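2-hydroxyisobutanoyl-CoA mutase large subunit (Aquincola tertiaricarbonis, PDB 4R3U) catalyses, together with a small cobalamin-binding subunit, the interconversion of 2-hydroxyisobutyryl-CoA and (S)-3-hydroxybutyryl-CoA. Local coordinates at residues Thr89-Arg94 with Gly371-Leu376; Arg94-Arg99 with Gln401-Glu406. All coordinates share one frame; numbering follows the deposited sequence.

Contact 1 (Thr89-Arg94 with Gly371-Leu376); sequences TMYRSR and GGAQSL. With 3HC (3-hydroxybutanoyl-coenzyme A), chain E.
The phenol hydroxyl of Y91 donates a hydrogen bond to the backbone carbonyl of A373, with OH 2.6 Å from O. The donor lies in the carbonyl plane on a lone pair (C=O...OH angle 132°), and the acceptor in turn sits at the ring edge, near the plane of the tyrosine. Beside it, M90 bends at chi2 and chi3 (the latter -65°), and its CE methyl comes to rest 3.6 Å from G372 O. The same carbonyl accepts the amide of Q374, NE2 to O 2.8 Å, from a donor tilted 28° out of the carbonyl plane. G372, with positive phi, closes a Schellman motif at the end of helix 357-370, from which the chain enters strand 375-377 of the TIM barrel. An alanine in place of Y91 would probably leave the A373 carbonyl without this donor and open a gap between the 89-94 loop and the turn after the helix. The loop is itself closed by R94 N bonding to M90 O. That oxygen also approaches the adenine amino group of the coenzyme A, N6A, at 2.9 Å, while CG of R94 packs 3.6 Å from C5A of the same base. Further along the ligand, Q374 CG lies 3.4 Å from 3HC O2A, a phosphate oxygen. R92 forms a salt bridge with E44 of the second subunit, which ties the loop to that chain.

Contact 2 (Arg94-Arg99 with Gln401-Glu406); sequences RTWTMR and QIIAEE. With 3HC (3-hydroxybutanoyl-coenzyme A), chain E.
W96 directs the outer rim of its indole at the helix, CH2 lying 3.5 Å from the CB of A404 and 4.0 Å from CG2 of I403. Both partners meet the ring obliquely. One face of the indole is covered by the neighbouring T95, whose CG2 sits over the ring centre. The indole N-H is held by Q400, through a hydrogen bond from NE1 to OE1. M98 reaches the helix as an extended chain (chi2 -170°, chi3 -178°); its CE comes within 3.8 Å of the same A404 CB. The M98 and Q401 side chains cross obliquely, SD of M98 lying 3.8 Å from CG of Q401. A404 CB therefore meets both the indole and the thioether, in an interface without hydrogen bonds between the two segments. The amide of Q401 turns to other partners, R398 and the carbonyl of Q120. T97 and R99 instead serve the ligand: R99 NH2 bonds to the pyrophosphate oxygen O4A at 2.7 Å, in the plane of the guanidinium, and T97 CG2 covers one face of that group. This is the layered build of a TIM barrel, in which strand 97-102 packs residues such as M98 against the outer helix 390-405 while T97 and R99 line the acyl-CoA channel.

How the contacts relate
Both contacts are largely buried and lie at the starts of neighbouring parallel strands, 375-377 and 97-102, which pair through backbone bonds between T97 and both Q374 and L376. R94 belongs to both, and the rings of Y91 and W96 meet edge-to-face where the two touch. Their chemistry differs with the elements they join. Contact 1, between a loop and a turn, relies on polar backbone groups and lies beside the adenine end of the coenzyme. Contact 2 is apolar packing of strand against helix, while the polar side chains of T97 and R99, which take no part in that packing, meet the ligand; its helix end, with E405 and E406, forms salt bridges to the second subunit.

Contact 1 (Thr89-Arg94 with Gly371-Leu376)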
loop_
_atom_site.group_PDB
_atom_site.type_symbol
_atom_site.label_atom_id
_atom_site.label_comp_id
_atom_site.label_asym_id
_atom_site.label_seq_id
_atom_site.Cartn_x
_atom_site.Cartn_y
_atom_site.Cartn_z
ATOM N N THR A 89 -15.646 -12.083 -15.969
ATOM C CA THR A 89 -14.458 -11.493 -16.593
ATOM C C THR A 89 -13.788 -10.436 -15.738
ATOM O O THR A 89 -12.586 -10.154 -15.925
ATOM C CB THR A 89 -14.819 -11.014 -18.005
ATOM O OG1 THR A 89 -13.729 -10.387 -18.621
ATOM C CG2 THR A 89 -16.049 -10.167 -18.034
ATOM N N MET A 90 -14.562 -9.871 -14.780
ATOM C CA MET A 90 -14.149 -8.843 -13.840
ATOM C C MET A 90 -13.221 -7.786 -14.437
ATOM O O MET A 90 -13.536 -7.241 -15.501
ATOM C CB MET A 90 -13.622 -9.451 -12.542
ATOM C CG MET A 90 -14.668 -10.223 -11.754
ATOM S SD MET A 90 -15.960 -9.216 -10.990
ATOM C CE MET A 90 -15.031 -8.297 -9.829
ATOM N N TYR A 91 -12.081 -7.529 -13.798
ATOM C CA TYR A 91 -11.103 -6.505 -14.201
ATOM C C TYR A 91 -10.265 -6.790 -15.450
ATOM O O TYR A 91 -9.538 -5.906 -15.889
ATOM C CB TYR A 91 -10.215 -6.066 -13.021
ATOM C CG TYR A 91 -10.932 -5.917 -11.699
ATOM C CD1 TYR A 91 -12.144 -5.226 -11.610
ATOM C CD2 TYR A 91 -10.398 -6.460 -10.529
ATOM C CE1 TYR A 91 -12.796 -5.078 -10.389
ATOM C CE2 TYR A 91 -11.048 -6.329 -9.306
ATOM C CZ TYR A 91 -12.235 -5.621 -9.235
ATOM O OH TYR A 91 -12.840 -5.441 -8.017
ATOM N N ARG A 92 -10.366 -7.984 -16.035
ATOM C CA ARG A 92 -9.620 -8.284 -17.269
ATOM C C ARG A 92 -10.368 -7.638 -18.456
ATOM O O ARG A 92 -9.808 -7.470 -19.550
ATOM C CB ARG A 92 -9.518 -9.802 -17.509
ATOM C CG ARG A 92 -8.891 -10.586 -16.379
ATOM C CD ARG A 92 -9.170 -12.057 -16.560
ATOM N NE ARG A 92 -7.933 -12.655 -17.010
ATOM C CZ ARG A 92 -7.755 -13.255 -18.167
ATOM N NH1 ARG A 92 -8.760 -13.381 -19.017
ATOM N NH2 ARG A 92 -6.571 -13.751 -18.480
ATOM N N SER A 93 -11.655 -7.335 -18.236
ATOM C CA SER A 93 -12.537 -6.748 -19.227
ATOM C C SER A 93 -12.876 -5.314 -18.841
ATOM O O SER A 93 -12.709 -4.435 -19.673
ATOM C CB SER A 93 -13.778 -7.600 -19.405
ATOM O OG SER A 93 -14.666 -7.015 -20.338
ATOM N N ARG A 94 -13.329 -5.065 -17.598
ATOM C CA ARG A 94 -13.626 -3.708 -17.141
ATOM C C ARG A 94 -13.119 -3.499 -15.723
ATOM O O ARG A 94 -13.530 -4.227 -14.810
ATOM C CB ARG A 94 -15.123 -3.373 -17.219
ATOM C CG ARG A 94 -15.748 -3.536 -18.599
ATOM C CD ARG A 94 -15.625 -2.311 -19.477
ATOM N NE ARG A 94 -16.419 -2.460 -20.702
ATOM C CZ ARG A 94 -17.717 -2.172 -20.805
ATOM N NH1 ARG A 94 -18.394 -1.719 -19.752
ATOM N NH2 ARG A 94 -18.346 -2.330 -21.958
ATOM N N GLY A 371 -11.274 -8.129 -3.072
ATOM C CA GLY A 371 -12.660 -8.338 -2.653
ATOM C C GLY A 371 -13.686 -8.252 -3.772
ATOM O O GLY A 371 -14.843 -8.639 -3.571
ATOM N N GLY A 372 -13.283 -7.758 -4.951
ATOM C CA GLY A 372 -14.141 -7.710 -6.137
ATOM C C GLY A 372 -15.148 -6.572 -6.209
ATOM O O GLY A 372 -16.233 -6.746 -6.771
ATOM N N ALA A 373 -14.770 -5.375 -5.689
ATOM C CA ALA A 373 -15.590 -4.152 -5.705
ATOM C C ALA A 373 -15.806 -3.665 -7.158
ATOM O O ALA A 373 -14.939 -3.889 -8.024
ATOM C CB ALA A 373 -14.924 -3.076 -4.868
ATOM N N GLN A 374 -16.976 -3.045 -7.422
ATOM C CA GLN A 374 -17.390 -2.551 -8.756
ATOM C C GLN A 374 -17.022 -1.105 -8.931
ATOM O O GLN A 374 -16.921 -0.608 -10.065
ATOM C CB GLN A 374 -18.916 -2.681 -8.935
ATOM C CG GLN A 374 -19.383 -4.056 -9.347
ATOM C CD GLN A 374 -18.976 -5.155 -8.408
ATOM O OE1 GLN A 374 -19.507 -5.303 -7.310
ATOM N NE2 GLN A 374 -17.973 -5.914 -8.802
ATOM N N SER A 375 -16.903 -0.421 -7.789
ATOM C CA SER A 375 -16.628 0.993 -7.684
ATOM C C SER A 375 -15.834 1.229 -6.405
ATOM O O SER A 375 -16.040 0.532 -5.390
ATOM C CB SER A 375 -17.943 1.772 -7.691
ATOM O OG SER A 375 -17.766 3.178 -7.696
ATOM N N LEU A 376 -14.894 2.189 -6.457
ATOM C CA LEU A 376 -14.047 2.494 -5.318
ATOM C C LEU A 376 -13.700 3.943 -5.151
ATOM O O LEU A 376 -13.242 4.588 -6.094
ATOM C CB LEU A 376 -12.762 1.639 -5.367
ATOM C CG LEU A 376 -11.687 1.785 -4.258
ATOM C CD1 LEU A 376 -12.221 1.366 -2.891
ATOM C CD2 LEU A 376 -10.433 1.018 -4.623
HETATM N N1A 3HC E . -17.631 -7.235 -18.333
HETATM C C2A 3HC E . -18.756 -6.695 -19.130
HETATM N N3A 3HC E . -19.406 -5.554 -18.472
HETATM C C4A 3HC E . -18.975 -5.083 -17.277
HETATM C C5A 3HC E . -17.939 -5.645 -16.618
HETATM C C6A 3HC E . -17.299 -6.715 -17.137
HETATM N N6A 3HC E . -16.287 -7.229 -16.439
HETATM N N7A 3HC E . -17.761 -4.947 -15.492
HETATM C C8A 3HC E . -18.662 -3.970 -15.459
HETATM N N9A 3HC E . -19.429 -4.071 -16.541
HETATM C C1B 3HC E . -20.579 -3.217 -16.965
HETATM C C2B 3HC E . -21.756 -3.309 -16.016
HETATM O O2B 3HC E . -22.619 -4.401 -16.348
HETATM C C3B 3HC E . -22.433 -1.964 -16.218
HETATM O O3B 3HC E . -23.265 -1.978 -17.404
HETATM P P3B 3HC E . -24.757 -1.360 -17.448
HETATM O O7A 3HC E . -24.538 0.065 -17.128
HETATM O O8A 3HC E . -25.151 -1.626 -18.854
HETATM O O9A 3HC E . -25.466 -2.162 -16.425
HETATM C C4B 3HC E . -21.267 -1.015 -16.470
HETATM O O4B 3HC E . -20.158 -1.834 -16.953
HETATM C C5B 3HC E . -20.897 -0.237 -15.195
HETATM O O5B 3HC E . -20.238 -1.113 -14.253
HETATM P P1A 3HC E . -20.837 -1.474 -12.782
HETATM O O1A 3HC E . -22.319 -1.340 -12.745
HETATM O O2A 3HC E . -20.240 -2.747 -12.344
HETATM O O3A 3HC E . -20.074 -0.276 -11.958
HETATM P P2A 3HC E . -20.680 1.166 -11.519
HETATM O O4A 3HC E . -19.606 1.918 -10.854
HETATM O O5A 3HC E . -21.415 1.809 -12.636
HETATM O O6A 3HC E . -21.755 0.711 -10.452
HETATM C CBP 3HC E . -22.712 0.272 -8.269
HETATM C CCP 3HC E . -21.451 0.170 -9.155
HETATM C CDP 3HC E . -23.745 -0.694 -8.866
HETATM C CEP 3HC E . -22.380 -0.212 -6.853
HETATM C CAP 3HC E . -23.286 1.729 -8.262
HETATM O OAP 3HC E . -24.540 1.871 -7.560
HETATM C C9P 3HC E . -22.287 2.868 -7.910
HETATM O O9P 3HC E . -21.596 3.403 -8.780
HETATM N N8P 3HC E . -22.298 3.293 -6.637
HETATM C C7P 3HC E . -21.451 4.410 -6.202
HETATM C C6P 3HC E . -21.840 4.852 -4.798
HETATM C C5P 3HC E . -20.916 5.947 -4.256
HETATM O O5P 3HC E . -19.913 6.333 -4.863
HETATM N N4P 3HC E . -21.316 6.429 -3.074
HETATM C C3P 3HC E . -20.576 7.462 -2.364
HETATM C C2P 3HC E . -20.914 7.341 -0.903
HETATM S S1P 3HC E . -19.971 8.523 0.108
HETATM C C1 3HC E . -20.693 8.088 1.699
HETATM O O1 3HC E . -21.891 7.863 1.867
HETATM C C2 3HC E . -19.713 7.909 2.871
HETATM C C3 3HC E . -19.253 9.247 3.456
HETATM O O3 3HC E . -18.652 10.028 2.430
HETATM C C4 3HC E . -20.422 10.010 4.098
#

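Contact 2 (Arg94-Arg99 with Gln401-Glu406)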
loop_
_atom_site.group_PDB
_atom_site.type_symbol
_atom_site.label_atom_id
_atom_site.label_comp_id
_atom_site.label_asym_id
_atom_site.label_seq_id
_atom_site.Cartn_x
_atom_site.Cartn_y
_atom_site.Cartn_z
ATOM N N ARG A 94 -13.329 -5.065 -17.598
ATOM C CA ARG A 94 -13.626 -3.708 -17.141
ATOM C C ARG A 94 -13.119 -3.499 -15.723
ATOM O O ARG A 94 -13.530 -4.227 -14.810
ATOM C CB ARG A 94 -15.123 -3.373 -17.219
ATOM C CG ARG A 94 -15.748 -3.536 -18.599
ATOM C CD ARG A 94 -15.625 -2.311 -19.477
ATOM N NE ARG A 94 -16.419 -2.460 -20.702
ATOM C CZ ARG A 94 -17.717 -2.172 -20.805
ATOM N NH1 ARG A 94 -18.394 -1.719 -19.752
ATOM N NH2 ARG A 94 -18.346 -2.330 -21.958
ATOM N N THR A 95 -12.265 -2.461 -15.531
ATOM C CA THR A 95 -11.727 -2.076 -14.218
ATOM C C THR A 95 -12.861 -1.544 -13.317
ATOM O O THR A 95 -13.824 -0.974 -13.824
ATOM C CB THR A 95 -10.677 -0.935 -14.403
ATOM O OG1 THR A 95 -9.697 -1.342 -15.343
ATOM C CG2 THR A 95 -9.966 -0.550 -13.105
ATOM N N TRP A 96 -12.702 -1.624 -11.997
ATOM C CA TRP A 96 -13.662 -1.005 -11.080
ATOM C C TRP A 96 -13.735 0.508 -11.412
ATOM O O TRP A 96 -12.781 1.069 -11.959
ATOM C CB TRP A 96 -13.225 -1.226 -9.593
ATOM C CG TRP A 96 -11.880 -0.659 -9.256
ATOM C CD1 TRP A 96 -11.613 0.597 -8.790
ATOM C CD2 TRP A 96 -10.607 -1.291 -9.476
ATOM N NE1 TRP A 96 -10.248 0.780 -8.677
ATOM C CE2 TRP A 96 -9.607 -0.364 -9.092
ATOM C CE3 TRP A 96 -10.214 -2.577 -9.910
ATOM C CZ2 TRP A 96 -8.231 -0.665 -9.162
ATOM C CZ3 TRP A 96 -8.848 -2.881 -9.963
ATOM C CH2 TRP A 96 -7.876 -1.936 -9.589
ATOM N N THR A 97 -14.848 1.155 -11.093
ATOM C CA THR A 97 -14.983 2.583 -11.306
ATOM C C THR A 97 -14.142 3.288 -10.228
ATOM O O THR A 97 -14.217 2.951 -9.040
ATOM C CB THR A 97 -16.459 3.017 -11.261
ATOM O OG1 THR A 97 -17.251 2.177 -12.103
ATOM C CG2 THR A 97 -16.659 4.433 -11.742
ATOM N N MET A 98 -13.289 4.211 -10.666
ATOM C CA MET A 98 -12.485 5.033 -9.785
ATOM C C MET A 98 -13.372 6.266 -9.659
ATOM O O MET A 98 -13.480 7.095 -10.584
ATOM C CB MET A 98 -11.119 5.317 -10.410
ATOM C CG MET A 98 -10.409 4.028 -10.782
ATOM S SD MET A 98 -8.706 4.250 -11.254
ATOM C CE MET A 98 -8.281 2.561 -11.668
ATOM N N ARG A 99 -14.164 6.246 -8.577
ATOM C CA ARG A 99 -15.221 7.209 -8.299
ATOM C C ARG A 99 -15.000 7.912 -6.939
ATOM O O ARG A 99 -15.381 7.401 -5.872
ATOM C CB ARG A 99 -16.555 6.467 -8.351
ATOM C CG ARG A 99 -17.764 7.365 -8.246
ATOM C CD ARG A 99 -19.029 6.592 -7.953
ATOM N NE ARG A 99 -19.274 5.510 -8.908
ATOM C CZ ARG A 99 -19.796 5.675 -10.117
ATOM N NH1 ARG A 99 -20.118 6.886 -10.549
ATOM N NH2 ARG A 99 -19.986 4.634 -10.907
ATOM N N GLN A 401 -4.862 3.619 -9.614
ATOM C CA GLN A 401 -4.186 3.464 -10.919
ATOM C C GLN A 401 -2.922 2.609 -10.838
ATOM O O GLN A 401 -2.669 1.888 -11.773
ATOM C CB GLN A 401 -3.898 4.828 -11.538
ATOM C CG GLN A 401 -5.197 5.606 -11.827
ATOM C CD GLN A 401 -4.997 7.105 -11.860
ATOM O OE1 GLN A 401 -3.938 7.648 -11.494
ATOM N NE2 GLN A 401 -6.021 7.812 -12.283
ATOM N N ILE A 402 -2.168 2.650 -9.711
ATOM C CA ILE A 402 -0.998 1.812 -9.469
ATOM C C ILE A 402 -1.428 0.354 -9.251
ATOM O O ILE A 402 -0.802 -0.561 -9.799
ATOM C CB ILE A 402 -0.097 2.404 -8.323
ATOM C CG1 ILE A 402 0.849 3.491 -8.917
ATOM C CG2 ILE A 402 0.736 1.320 -7.590
ATOM C CD1 ILE A 402 1.268 4.511 -8.019
ATOM N N ILE A 403 -2.491 0.135 -8.439
ATOM C CA ILE A 403 -3.046 -1.184 -8.161
ATOM C C ILE A 403 -3.572 -1.783 -9.457
ATOM O O ILE A 403 -3.302 -2.947 -9.758
ATOM C CB ILE A 403 -4.106 -1.126 -7.025
ATOM C CG1 ILE A 403 -3.461 -0.771 -5.689
ATOM C CG2 ILE A 403 -4.899 -2.452 -6.894
ATOM C CD1 ILE A 403 -4.430 -0.394 -4.648
ATOM N N ALA A 404 -4.300 -0.984 -10.244
ATOM C CA ALA A 404 -4.900 -1.425 -11.506
ATOM C C ALA A 404 -3.894 -1.712 -12.575
ATOM O O ALA A 404 -4.036 -2.714 -13.281
ATOM C CB ALA A 404 -5.885 -0.382 -12.010
ATOM N N GLU A 405 -2.899 -0.822 -12.745
ATOM C CA GLU A 405 -1.967 -0.944 -13.860
ATOM C C GLU A 405 -0.590 -1.518 -13.553
ATOM O O GLU A 405 0.014 -2.090 -14.453
ATOM C CB GLU A 405 -1.850 0.392 -14.613
ATOM C CG GLU A 405 -3.189 1.005 -14.992
ATOM C CD GLU A 405 -3.148 2.091 -16.046
ATOM O OE1 GLU A 405 -2.437 1.922 -17.063
ATOM O OE2 GLU A 405 -3.857 3.105 -15.865
ATOM N N GLU A 406 -0.079 -1.367 -12.339
ATOM C CA GLU A 406 1.281 -1.817 -12.061
ATOM C C GLU A 406 1.445 -3.093 -11.252
ATOM O O GLU A 406 2.490 -3.748 -11.361
ATOM C CB GLU A 406 2.094 -0.681 -11.417
ATOM C CG GLU A 406 2.240 0.558 -12.279
ATOM C CD GLU A 406 3.323 1.477 -11.764
ATOM O OE1 GLU A 406 3.909 1.184 -10.700
ATOM O OE2 GLU A 406 3.537 2.534 -12.386
HETATM N N1A 3HC E . -17.631 -7.235 -18.333
HETATM C C2A 3HC E . -18.756 -6.695 -19.130
HETATM N N3A 3HC E . -19.406 -5.554 -18.472
HETATM C C4A 3HC E . -18.975 -5.083 -17.277
HETATM C C5A 3HC E . -17.939 -5.645 -16.618
HETATM C C6A 3HC E . -17.299 -6.715 -17.137
HETATM N N6A 3HC E . -16.287 -7.229 -16.439
HETATM N N7A 3HC E . -17.761 -4.947 -15.492
HETATM C C8A 3HC E . -18.662 -3.970 -15.459
HETATM N N9A 3HC E . -19.429 -4.071 -16.541
HETATM C C1B 3HC E . -20.579 -3.217 -16.965
HETATM C C2B 3HC E . -21.756 -3.309 -16.016
HETATM O O2B 3HC E . -22.619 -4.401 -16.348
HETATM C C3B 3HC E . -22.433 -1.964 -16.218
HETATM O O3B 3HC E . -23.265 -1.978 -17.404
HETATM P P3B 3HC E . -24.757 -1.360 -17.448
HETATM O O7A 3HC E . -24.538 0.065 -17.128
HETATM O O8A 3HC E . -25.151 -1.626 -18.854
HETATM O O9A 3HC E . -25.466 -2.162 -16.425
HETATM C C4B 3HC E . -21.267 -1.015 -16.470
HETATM O O4B 3HC E . -20.158 -1.834 -16.953
HETATM C C5B 3HC E . -20.897 -0.237 -15.195
HETATM O O5B 3HC E . -20.238 -1.113 -14.253
HETATM P P1A 3HC E . -20.837 -1.474 -12.782
HETATM O O1A 3HC E . -22.319 -1.340 -12.745
HETATM O O2A 3HC E . -20.240 -2.747 -12.344
HETATM O O3A 3HC E . -20.074 -0.276 -11.958
HETATM P P2A 3HC E . -20.680 1.166 -11.519
HETATM O O4A 3HC E . -19.606 1.918 -10.854
HETATM O O5A 3HC E . -21.415 1.809 -12.636
HETATM O O6A 3HC E . -21.755 0.711 -10.452
HETATM C CBP 3HC E . -22.712 0.272 -8.269
HETATM C CCP 3HC E . -21.451 0.170 -9.155
HETATM C CDP 3HC E . -23.745 -0.694 -8.866
HETATM C CEP 3HC E . -22.380 -0.212 -6.853
HETATM C CAP 3HC E . -23.286 1.729 -8.262
HETATM O OAP 3HC E . -24.540 1.871 -7.560
HETATM C C9P 3HC E . -22.287 2.868 -7.910
HETATM O O9P 3HC E . -21.596 3.403 -8.780
HETATM N N8P 3HC E . -22.298 3.293 -6.637
HETATM C C7P 3HC E . -21.451 4.410 -6.202
HETATM C C6P 3HC E . -21.840 4.852 -4.798
HETATM C C5P 3HC E . -20.916 5.947 -4.256
HETATM O O5P 3HC E . -19.913 6.333 -4.863
HETATM N N4P 3HC E . -21.316 6.429 -3.074
HETATM C C3P 3HC E . -20.576 7.462 -2.364
HETATM C C2P 3HC E . -20.914 7.341 -0.903
HETATM S S1P 3HC E . -19.971 8.523 0.108
HETATM C C1 3HC E . -20.693 8.088 1.699
HETATM O O1 3HC E . -21.891 7.863 1.867
HETATM C C2 3HC E . -19.713 7.909 2.871
HETATM C C3 3HC E . -19.253 9.247 3.456
HETATM O O3 3HC E . -18.652 10.028 2.430
HETATM C C4 3HC E . -20.422 10.010 4.098
#